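Local atomic coordinates of cystalysin (Treponema denticola, PDB entry 1C7N), a protein that belongs to the class I and II aminotransferase family of fold-type I enzymes and binds pyridoxal-5'-phosphate. Residues 325-330 and 369-374. Residues are numbered along the deposited sequence; the frame is centred on the assembly and turned at random.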
loop_
_atom_site.group_PDB
_atom_site.type_symbol
_atom_site.label_atom_id
_atom_site.label_comp_id
_atom_site.label_asym_id
_atom_site.label_seq_id
_atom_site.Cartn_x
_atom_site.Cartn_y
_atom_site.Cartn_z
ATOM N N THR A 325 -21.162 8.544 11.027
ATOM C CA THR A 325 -19.928 9.227 10.624
ATOM C C THR A 325 -19.733 10.364 11.629
ATOM O O THR A 325 -20.632 10.650 12.425
ATOM C CB THR A 325 -19.999 9.884 9.203
ATOM O OG1 THR A 325 -20.717 11.123 9.288
ATOM C CG2 THR A 325 -20.664 8.959 8.183
ATOM N N TYR A 326 -18.562 10.998 11.609
ATOM C CA TYR A 326 -18.314 12.141 12.484
ATOM C C TYR A 326 -18.249 13.410 11.631
ATOM O O TYR A 326 -17.662 14.413 12.029
ATOM C CB TYR A 326 -17.020 11.980 13.298
ATOM C CG TYR A 326 -15.739 11.688 12.527
ATOM C CD1 TYR A 326 -15.107 10.452 12.655
ATOM C CD2 TYR A 326 -15.134 12.655 11.721
ATOM C CE1 TYR A 326 -13.904 10.179 12.008
ATOM C CE2 TYR A 326 -13.924 12.393 11.059
ATOM C CZ TYR A 326 -13.317 11.147 11.212
ATOM O OH TYR A 326 -12.140 10.857 10.563
ATOM N N LEU A 327 -18.889 13.350 10.463
ATOM C CA LEU A 327 -18.922 14.460 9.510
ATOM C C LEU A 327 -20.335 15.061 9.424
ATOM O O LEU A 327 -21.257 14.433 8.906
ATOM C CB LEU A 327 -18.467 13.947 8.141
ATOM C CG LEU A 327 -17.110 13.221 8.158
ATOM C CD1 LEU A 327 -16.881 12.468 6.854
ATOM C CD2 LEU A 327 -16.003 14.241 8.376
ATOM N N GLN A 328 -20.493 16.282 9.928
ATOM C CA GLN A 328 -21.793 16.952 9.955
ATOM C C GLN A 328 -22.038 17.839 8.734
ATOM O O GLN A 328 -21.134 18.522 8.258
ATOM C CB GLN A 328 -21.910 17.755 11.260
ATOM C CG GLN A 328 -23.276 18.367 11.548
ATOM C CD GLN A 328 -23.384 18.839 12.993
ATOM O OE1 GLN A 328 -22.375 19.117 13.634
ATOM N NE2 GLN A 328 -24.612 18.942 13.504
ATOM N N TRP A 329 -23.271 17.822 8.243
ATOM C CA TRP A 329 -23.669 18.561 7.043
ATOM C C TRP A 329 -24.387 19.850 7.431
ATOM O O TRP A 329 -25.522 19.811 7.900
ATOM C CB TRP A 329 -24.592 17.661 6.212
ATOM C CG TRP A 329 -24.743 17.980 4.737
ATOM C CD1 TRP A 329 -25.919 18.070 4.047
ATOM C CD2 TRP A 329 -23.695 18.104 3.756
ATOM N NE1 TRP A 329 -25.674 18.229 2.703
ATOM C CE2 TRP A 329 -24.323 18.254 2.495
ATOM C CE3 TRP A 329 -22.296 18.096 3.818
ATOM C CZ2 TRP A 329 -23.594 18.394 1.306
ATOM C CZ3 TRP A 329 -21.574 18.236 2.636
ATOM C CH2 TRP A 329 -22.226 18.382 1.396
ATOM N N ILE A 330 -23.722 20.984 7.224
ATOM C CA ILE A 330 -24.286 22.282 7.575
ATOM C C ILE A 330 -24.833 23.023 6.363
ATOM O O ILE A 330 -24.125 23.254 5.386
ATOM C CB ILE A 330 -23.233 23.172 8.261
ATOM C CG1 ILE A 330 -22.583 22.408 9.419
ATOM C CG2 ILE A 330 -23.896 24.435 8.802
ATOM C CD1 ILE A 330 -21.391 23.100 10.012
ATOM N N ARG A 369 -19.260 20.671 5.051
ATOM C CA ARG A 369 -19.077 19.459 5.845
ATOM C C ARG A 369 -18.027 19.747 6.910
ATOM O O ARG A 369 -16.892 20.093 6.586
ATOM C CB ARG A 369 -18.598 18.299 4.963
ATOM C CG ARG A 369 -18.668 16.932 5.643
ATOM C CD ARG A 369 -17.896 15.871 4.870
ATOM N NE ARG A 369 -16.463 15.957 5.125
ATOM C CZ ARG A 369 -15.562 15.087 4.668
ATOM N NH1 ARG A 369 -15.940 14.052 3.920
ATOM N NH2 ARG A 369 -14.283 15.248 4.970
ATOM N N ILE A 370 -18.406 19.600 8.178
ATOM C CA ILE A 370 -17.488 19.860 9.279
ATOM C C ILE A 370 -17.021 18.563 9.937
ATOM O O ILE A 370 -17.827 17.671 10.210
ATOM C CB ILE A 370 -18.151 20.777 10.346
ATOM C CG1 ILE A 370 -17.094 21.251 11.349
ATOM C CG2 ILE A 370 -19.286 20.039 11.055
ATOM C CD1 ILE A 370 -17.644 22.116 12.459
ATOM N N ASN A 371 -15.714 18.450 10.166
ATOM C CA ASN A 371 -15.142 17.261 10.804
ATOM C C ASN A 371 -15.279 17.423 12.326
ATOM O O ASN A 371 -14.567 18.220 12.941
ATOM C CB ASN A 371 -13.661 17.128 10.422
ATOM C CG ASN A 371 -13.012 15.908 11.028
ATOM O OD1 ASN A 371 -13.417 15.447 12.093
ATOM N ND2 ASN A 371 -11.989 15.383 10.359
ATOM N N LEU A 372 -16.197 16.666 12.925
ATOM C CA LEU A 372 -16.453 16.738 14.365
ATOM C C LEU A 372 -15.436 16.011 15.240
ATOM O O LEU A 372 -15.500 16.109 16.467
ATOM C CB LEU A 372 -17.845 16.180 14.682
ATOM C CG LEU A 372 -19.043 16.870 14.014
ATOM C CD1 LEU A 372 -20.314 16.169 14.453
ATOM C CD2 LEU A 372 -19.087 18.345 14.385
ATOM N N ALA A 373 -14.509 15.285 14.625
ATOM C CA ALA A 373 -13.510 14.537 15.389
ATOM C C ALA A 373 -12.373 15.406 15.920
ATOM O O ALA A 373 -11.225 15.289 15.485
ATOM C CB ALA A 373 -12.948 13.410 14.542
ATOM N N ALA A 374 -12.700 16.266 16.876
ATOM C CA ALA A 374 -11.733 17.156 17.498
ATOM C C ALA A 374 -12.231 17.465 18.905
ATOM O O ALA A 374 -13.383 17.169 19.238
ATOM C CB ALA A 374 -11.613 18.445 16.686
#
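L327 lies against the guanidinium of R369. Its CD1 sits over one face of that group, 3.5 Å from R369 NH1. A bend at chi3 (79°) of R369 brings the group alongside both leucine methyls. On the same face of the sheet, R369 CB meets the W329 ring at its edge, 3.8 Å from W329 CZ3. A373 CB lies over one face of the Y326 ring in a CH-pi contact, 3.7 Å from the ring centroid. N371 OD1 approaches Y326 CE2 obliquely and accepts from A373 N at 2.8 Å. This Asx turn probably helps to place the A373 methyl over the ring. On the other face, Q328 CB meets I370 CG2 at 3.5 Å, and I330 CD1 packs on the same methyl. Buried Q328 OE1 faces the L372 methyls and has no polar partner anywhere in the model.

Outer strand 327-331 pairs here with the central strand 367-371 of a three-stranded antiparallel sheet, separate from the seven-stranded mixed sheet. Q328 and I370 bond both ways, with Q328 N 3.0 Å from I370 O. A third bond, L372 N to Y326 O at 2.8 Å, carries the pairing past the strand ends. Helix 289-313 packs on the Q328 and L372 side.

Outer partners hold most of the polar ends. Q328 NE2 bonds P320 O and Q303 O. The side chain of L327 lies about 5 Å from pyridoxal-5'-phosphate, and N175 lines that pocket. Hydrogen bonds to S37 O and N175, a salt bridge to D355 and the L327 cover on one face set the R369 guanidinium beside the cofactor pocket.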